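Local atomic coordinates of putative glyoxalase superfamily protein (Ralstonia eutropha, PDB entry 3IUZ), a protein that probably acts as an iron(II)-dependent dioxygenase of the 2-oxoadipate dioxygenase/decarboxylase family, related to the glyoxalase superfamily. Residues 207-219 and 285-298. Numbering follows the deposited sequence.
Sequences QHGVPRLADYETL and QFIGAQGETVERDV
Phe-286 and Tyr-216 form the tight centre of this contact, where the first turn of helix 213-222 rests on the hairpin of strands 281-287 and 293-306. The rings meet obliquely, planes at 55°: Phe-286 CE2 presses to 3.4 Å from Tyr-216 CG, while Phe-286 CZ lies over the centre of one Tyr-216 face. Leu-213 CD1 lies toward the rim of one Phe-286 face, and Pro-211 CG reaches CD2 of that ring. Thr-231 of helix 224-232 touches both aromatic side chains.

Beside the rings, the lead-in to the helix joins the edge of strand 285-287 in a single beta bridge. Ile-287 N donates to Pro-211 O (2.9 Å), and Leu-213 N donates almost straight (171°) to Ile-287 O (2.7 Å), an oxygen that also accepts from a water bound to Ala-214 N. Val-210, with CG1 anti to its backbone N (chi1 176°), brings that methyl to Phe-286 CA and Ile-287 CD1.

The solvent side is looser. Leu-213 CD2 lies over one guanidinium face of Arg-296, 3.6 Å from NH2. Backbone bonds thus set the helix start on the strand edge, and apolar side chains, chiefly Phe-286, Leu-213 and Tyr-216, pack beside them.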
loop_
_atom_site.group_PDB
_atom_site.type_symbol
_atom_site.label_atom_id
_atom_site.label_comp_id
_atom_site.label_asym_id
_atom_site.label_seq_id
_atom_site.Cartn_x
_atom_site.Cartn_y
_atom_site.Cartn_z
ATOM N N GLN A 207 -0.467 13.556 -1.775
ATOM C CA GLN A 207 -1.481 14.507 -2.248
ATOM C C GLN A 207 -1.210 15.963 -1.884
ATOM O O GLN A 207 -1.835 16.871 -2.445
ATOM C CB GLN A 207 -2.810 14.101 -1.661
ATOM C CG GLN A 207 -3.201 12.656 -2.038
ATOM C CD GLN A 207 -3.140 12.397 -3.498
ATOM O OE1 GLN A 207 -3.463 13.269 -4.295
ATOM N NE2 GLN A 207 -2.790 11.185 -3.877
ATOM N N HIS A 208 -0.284 16.188 -0.952
ATOM C CA HIS A 208 0.165 17.532 -0.611
ATOM C C HIS A 208 1.383 17.952 -1.438
ATOM O O HIS A 208 2.056 17.114 -2.046
ATOM C CB HIS A 208 0.408 17.675 0.911
ATOM C CG HIS A 208 1.399 16.708 1.478
ATOM N ND1 HIS A 208 1.029 15.554 2.152
ATOM C CD2 HIS A 208 2.759 16.722 1.465
ATOM C CE1 HIS A 208 2.126 14.904 2.524
ATOM N NE2 HIS A 208 3.186 15.601 2.135
ATOM N N GLY A 209 1.671 19.262 -1.467
ATOM C CA GLY A 209 2.807 19.784 -2.209
ATOM C C GLY A 209 4.107 19.568 -1.462
ATOM O O GLY A 209 4.105 19.082 -0.343
ATOM N N VAL A 210 5.206 19.952 -2.105
ATOM C CA VAL A 210 6.533 19.852 -1.531
ATOM C C VAL A 210 6.518 20.557 -0.187
ATOM O O VAL A 210 6.165 21.698 -0.114
ATOM C CB VAL A 210 7.592 20.490 -2.465
ATOM C CG1 VAL A 210 8.964 20.470 -1.830
ATOM C CG2 VAL A 210 7.586 19.804 -3.840
ATOM N N PRO A 211 6.877 19.870 0.886
ATOM C CA PRO A 211 6.918 20.547 2.174
ATOM C C PRO A 211 8.203 21.349 2.408
ATOM O O PRO A 211 9.235 21.094 1.773
ATOM C CB PRO A 211 6.910 19.398 3.163
ATOM C CG PRO A 211 7.638 18.357 2.476
ATOM C CD PRO A 211 7.222 18.455 1.021
ATOM N N ARG A 212 8.116 22.275 3.364
ATOM C CA ARG A 212 9.258 23.082 3.792
ATOM C C ARG A 212 10.225 22.192 4.545
ATOM O O ARG A 212 9.827 21.358 5.344
ATOM C CB ARG A 212 8.807 24.173 4.726
ATOM C CG ARG A 212 8.009 25.224 4.016
ATOM C CD ARG A 212 7.492 26.280 4.931
ATOM N NE ARG A 212 6.477 27.017 4.178
ATOM C CZ ARG A 212 5.730 27.998 4.653
ATOM N NH1 ARG A 212 5.898 28.425 5.910
ATOM N NH2 ARG A 212 4.825 28.567 3.851
ATOM N N LEU A 213 11.503 22.380 4.289
ATOM C CA LEU A 213 12.491 21.573 4.929
ATOM C C LEU A 213 12.373 21.740 6.436
ATOM O O LEU A 213 12.429 20.761 7.193
ATOM C CB LEU A 213 13.889 21.964 4.416
ATOM C CG LEU A 213 15.060 21.230 5.107
ATOM C CD1 LEU A 213 14.966 19.753 4.880
ATOM C CD2 LEU A 213 16.401 21.738 4.611
ATOM N N ALA A 214 12.193 22.990 6.863
ATOM C CA ALA A 214 12.025 23.304 8.289
ATOM C C ALA A 214 10.869 22.566 8.940
ATOM O O ALA A 214 10.986 22.166 10.080
ATOM C CB ALA A 214 11.872 24.803 8.488
ATOM N N ASP A 215 9.758 22.380 8.225
ATOM C CA ASP A 215 8.616 21.686 8.813
ATOM C C ASP A 215 8.890 20.190 8.899
ATOM O O ASP A 215 8.567 19.551 9.913
ATOM C CB ASP A 215 7.325 21.954 8.002
ATOM C CG ASP A 215 6.849 23.361 8.153
ATOM O OD1 ASP A 215 7.247 24.013 9.157
ATOM O OD2 ASP A 215 6.099 23.808 7.277
ATOM N N TYR A 216 9.533 19.659 7.855
ATOM C CA TYR A 216 9.958 18.254 7.835
ATOM C C TYR A 216 10.799 17.959 9.059
ATOM O O TYR A 216 10.558 16.971 9.796
ATOM C CB TYR A 216 10.732 17.895 6.544
ATOM C CG TYR A 216 11.423 16.547 6.634
ATOM C CD1 TYR A 216 10.688 15.366 6.513
ATOM C CD2 TYR A 216 12.804 16.445 6.878
ATOM C CE1 TYR A 216 11.301 14.124 6.610
ATOM C CE2 TYR A 216 13.443 15.168 6.989
ATOM C CZ TYR A 216 12.717 14.024 6.847
ATOM O OH TYR A 216 13.307 12.761 6.978
ATOM N N GLU A 217 11.730 18.864 9.337
ATOM C CA GLU A 217 12.643 18.695 10.466
ATOM C C GLU A 217 11.918 18.835 11.798
ATOM O O GLU A 217 12.145 18.050 12.705
ATOM C CB GLU A 217 13.845 19.646 10.334
ATOM C CG GLU A 217 14.699 19.270 9.114
ATOM C CD GLU A 217 15.697 20.328 8.661
ATOM O OE1 GLU A 217 15.614 21.502 9.086
ATOM O OE2 GLU A 217 16.574 19.954 7.856
ATOM N N THR A 218 11.009 19.799 11.910
ATOM C CA THR A 218 10.173 19.905 13.126
ATOM C C THR A 218 9.434 18.607 13.409
ATOM O O THR A 218 9.410 18.119 14.564
ATOM C CB THR A 218 9.163 21.039 13.016
ATOM O OG1 THR A 218 9.871 22.287 12.966
ATOM C CG2 THR A 218 8.175 21.030 14.200
ATOM N N LEU A 219 8.851 18.023 12.363
ATOM C CA LEU A 219 8.148 16.748 12.533
ATOM C C LEU A 219 9.125 15.664 12.947
ATOM O O LEU A 219 8.853 14.850 13.855
ATOM C CB LEU A 219 7.395 16.354 11.250
ATOM C CG LEU A 219 6.308 17.350 10.709
ATOM C CD1 LEU A 219 5.810 16.916 9.325
ATOM C CD2 LEU A 219 5.155 17.538 11.665
ATOM N N GLN A 285 12.275 16.353 -2.684
ATOM C CA GLN A 285 12.383 17.793 -2.683
ATOM C C GLN A 285 11.730 18.421 -1.461
ATOM O O GLN A 285 10.753 17.935 -0.924
ATOM C CB GLN A 285 11.748 18.362 -3.945
ATOM C CG GLN A 285 12.488 17.965 -5.203
ATOM C CD GLN A 285 11.793 18.419 -6.453
ATOM O OE1 GLN A 285 10.568 18.349 -6.573
ATOM N NE2 GLN A 285 12.574 18.874 -7.403
ATOM N N PHE A 286 12.287 19.533 -1.046
ATOM C CA PHE A 286 11.799 20.340 0.037
ATOM C C PHE A 286 11.959 21.831 -0.274
ATOM O O PHE A 286 12.774 22.218 -1.093
ATOM C CB PHE A 286 12.585 20.084 1.309
ATOM C CG PHE A 286 12.533 18.686 1.775
ATOM C CD1 PHE A 286 13.393 17.736 1.248
ATOM C CD2 PHE A 286 11.635 18.297 2.774
ATOM C CE1 PHE A 286 13.367 16.416 1.717
ATOM C CE2 PHE A 286 11.606 17.003 3.226
ATOM C CZ PHE A 286 12.487 16.049 2.693
ATOM N N ILE A 287 11.205 22.658 0.424
ATOM C CA ILE A 287 11.312 24.108 0.265
ATOM C C ILE A 287 12.228 24.632 1.334
ATOM O O ILE A 287 12.023 24.432 2.551
ATOM C CB ILE A 287 9.965 24.821 0.318
ATOM C CG1 ILE A 287 9.005 24.208 -0.717
ATOM C CG2 ILE A 287 10.153 26.368 0.135
ATOM C CD1 ILE A 287 9.431 24.300 -2.187
ATOM N N GLY A 288 13.267 25.309 0.861
ATOM C CA GLY A 288 14.282 25.890 1.726
ATOM C C GLY A 288 13.896 27.206 2.379
ATOM O O GLY A 288 12.842 27.751 2.102
ATOM N N ALA A 289 14.768 27.702 3.249
ATOM C CA ALA A 289 14.480 28.889 4.053
ATOM C C ALA A 289 14.180 30.139 3.200
ATOM O O ALA A 289 13.481 31.044 3.664
ATOM C CB ALA A 289 15.640 29.190 5.001
ATOM N N GLN A 290 14.672 30.194 1.972
ATOM C CA GLN A 290 14.392 31.361 1.137
ATOM C C GLN A 290 13.485 30.990 0.002
ATOM O O GLN A 290 13.533 31.614 -1.048
ATOM C CB GLN A 290 15.692 31.976 0.612
ATOM C CG GLN A 290 16.562 32.492 1.757
ATOM C CD GLN A 290 17.862 33.079 1.293
ATOM O OE1 GLN A 290 18.919 32.462 1.441
ATOM N NE2 GLN A 290 17.803 34.283 0.727
ATOM N N GLY A 291 12.667 29.956 0.196
ATOM C CA GLY A 291 11.747 29.519 -0.853
ATOM C C GLY A 291 12.330 28.683 -1.977
ATOM O O GLY A 291 11.582 28.189 -2.824
ATOM N N GLU A 292 13.638 28.485 -1.984
ATOM C CA GLU A 292 14.291 27.591 -2.973
ATOM C C GLU A 292 13.957 26.091 -2.794
ATOM O O GLU A 292 13.583 25.662 -1.710
ATOM C CB GLU A 292 15.822 27.808 -2.980
ATOM C CG GLU A 292 16.647 27.149 -1.840
ATOM C CD GLU A 292 16.459 27.804 -0.486
ATOM O OE1 GLU A 292 15.526 28.620 -0.311
ATOM O OE2 GLU A 292 17.234 27.476 0.431
ATOM N N THR A 293 14.068 25.317 -3.870
ATOM C CA THR A 293 13.883 23.874 -3.816
ATOM C C THR A 293 15.209 23.253 -3.490
ATOM O O THR A 293 16.200 23.532 -4.183
ATOM C CB THR A 293 13.401 23.274 -5.130
ATOM O OG1 THR A 293 12.157 23.867 -5.472
ATOM C CG2 THR A 293 13.163 21.754 -4.994
ATOM N N VAL A 294 15.242 22.465 -2.422
ATOM C CA VAL A 294 16.443 21.723 -2.032
ATOM C C VAL A 294 16.085 20.234 -2.001
ATOM O O VAL A 294 14.932 19.869 -2.038
ATOM C CB VAL A 294 16.981 22.170 -0.667
ATOM C CG1 VAL A 294 17.242 23.704 -0.653
ATOM C CG2 VAL A 294 16.031 21.769 0.419
ATOM N N GLU A 295 17.071 19.368 -1.959
ATOM C CA GLU A 295 16.798 17.942 -1.999
ATOM C C GLU A 295 17.463 17.274 -0.833
ATOM O O GLU A 295 18.507 17.703 -0.397
ATOM C CB GLU A 295 17.320 17.335 -3.303
ATOM C CG GLU A 295 16.596 17.856 -4.548
ATOM C CD GLU A 295 16.834 16.997 -5.766
ATOM O OE1 GLU A 295 17.855 16.269 -5.808
ATOM O OE2 GLU A 295 15.982 17.018 -6.676
ATOM N N ARG A 296 16.867 16.199 -0.353
ATOM C CA ARG A 296 17.484 15.384 0.664
ATOM C C ARG A 296 17.161 13.925 0.378
ATOM O O ARG A 296 16.167 13.605 -0.277
ATOM C CB ARG A 296 16.935 15.744 2.041
ATOM C CG ARG A 296 17.364 17.073 2.563
ATOM C CD ARG A 296 18.803 17.001 3.059
ATOM N NE ARG A 296 19.135 18.169 3.841
ATOM C CZ ARG A 296 19.356 19.376 3.345
ATOM N NH1 ARG A 296 19.270 19.622 2.036
ATOM N NH2 ARG A 296 19.669 20.362 4.176
ATOM N N ASP A 297 18.009 13.054 0.910
ATOM C CA ASP A 297 17.830 11.612 0.825
ATOM C C ASP A 297 17.127 11.163 2.098
ATOM O O ASP A 297 17.597 11.438 3.206
ATOM C CB ASP A 297 19.179 10.913 0.691
ATOM C CG ASP A 297 19.958 11.415 -0.522
ATOM O OD1 ASP A 297 19.607 11.035 -1.657
ATOM O OD2 ASP A 297 20.906 12.183 -0.315
ATOM N N VAL A 298 15.972 10.510 1.949
ATOM C CA VAL A 298 15.174 10.205 3.138
ATOM C C VAL A 298 14.722 8.749 2.992
ATOM O O VAL A 298 14.804 8.206 1.907
ATOM C CB VAL A 298 13.948 11.164 3.246
ATOM C CG1 VAL A 298 14.368 12.590 3.470
ATOM C CG2 VAL A 298 12.996 11.030 1.995
HETATM O O HOH W 1 12.456 25.254 5.034
HETATM O O HOH W 2 18.905 20.944 7.126
#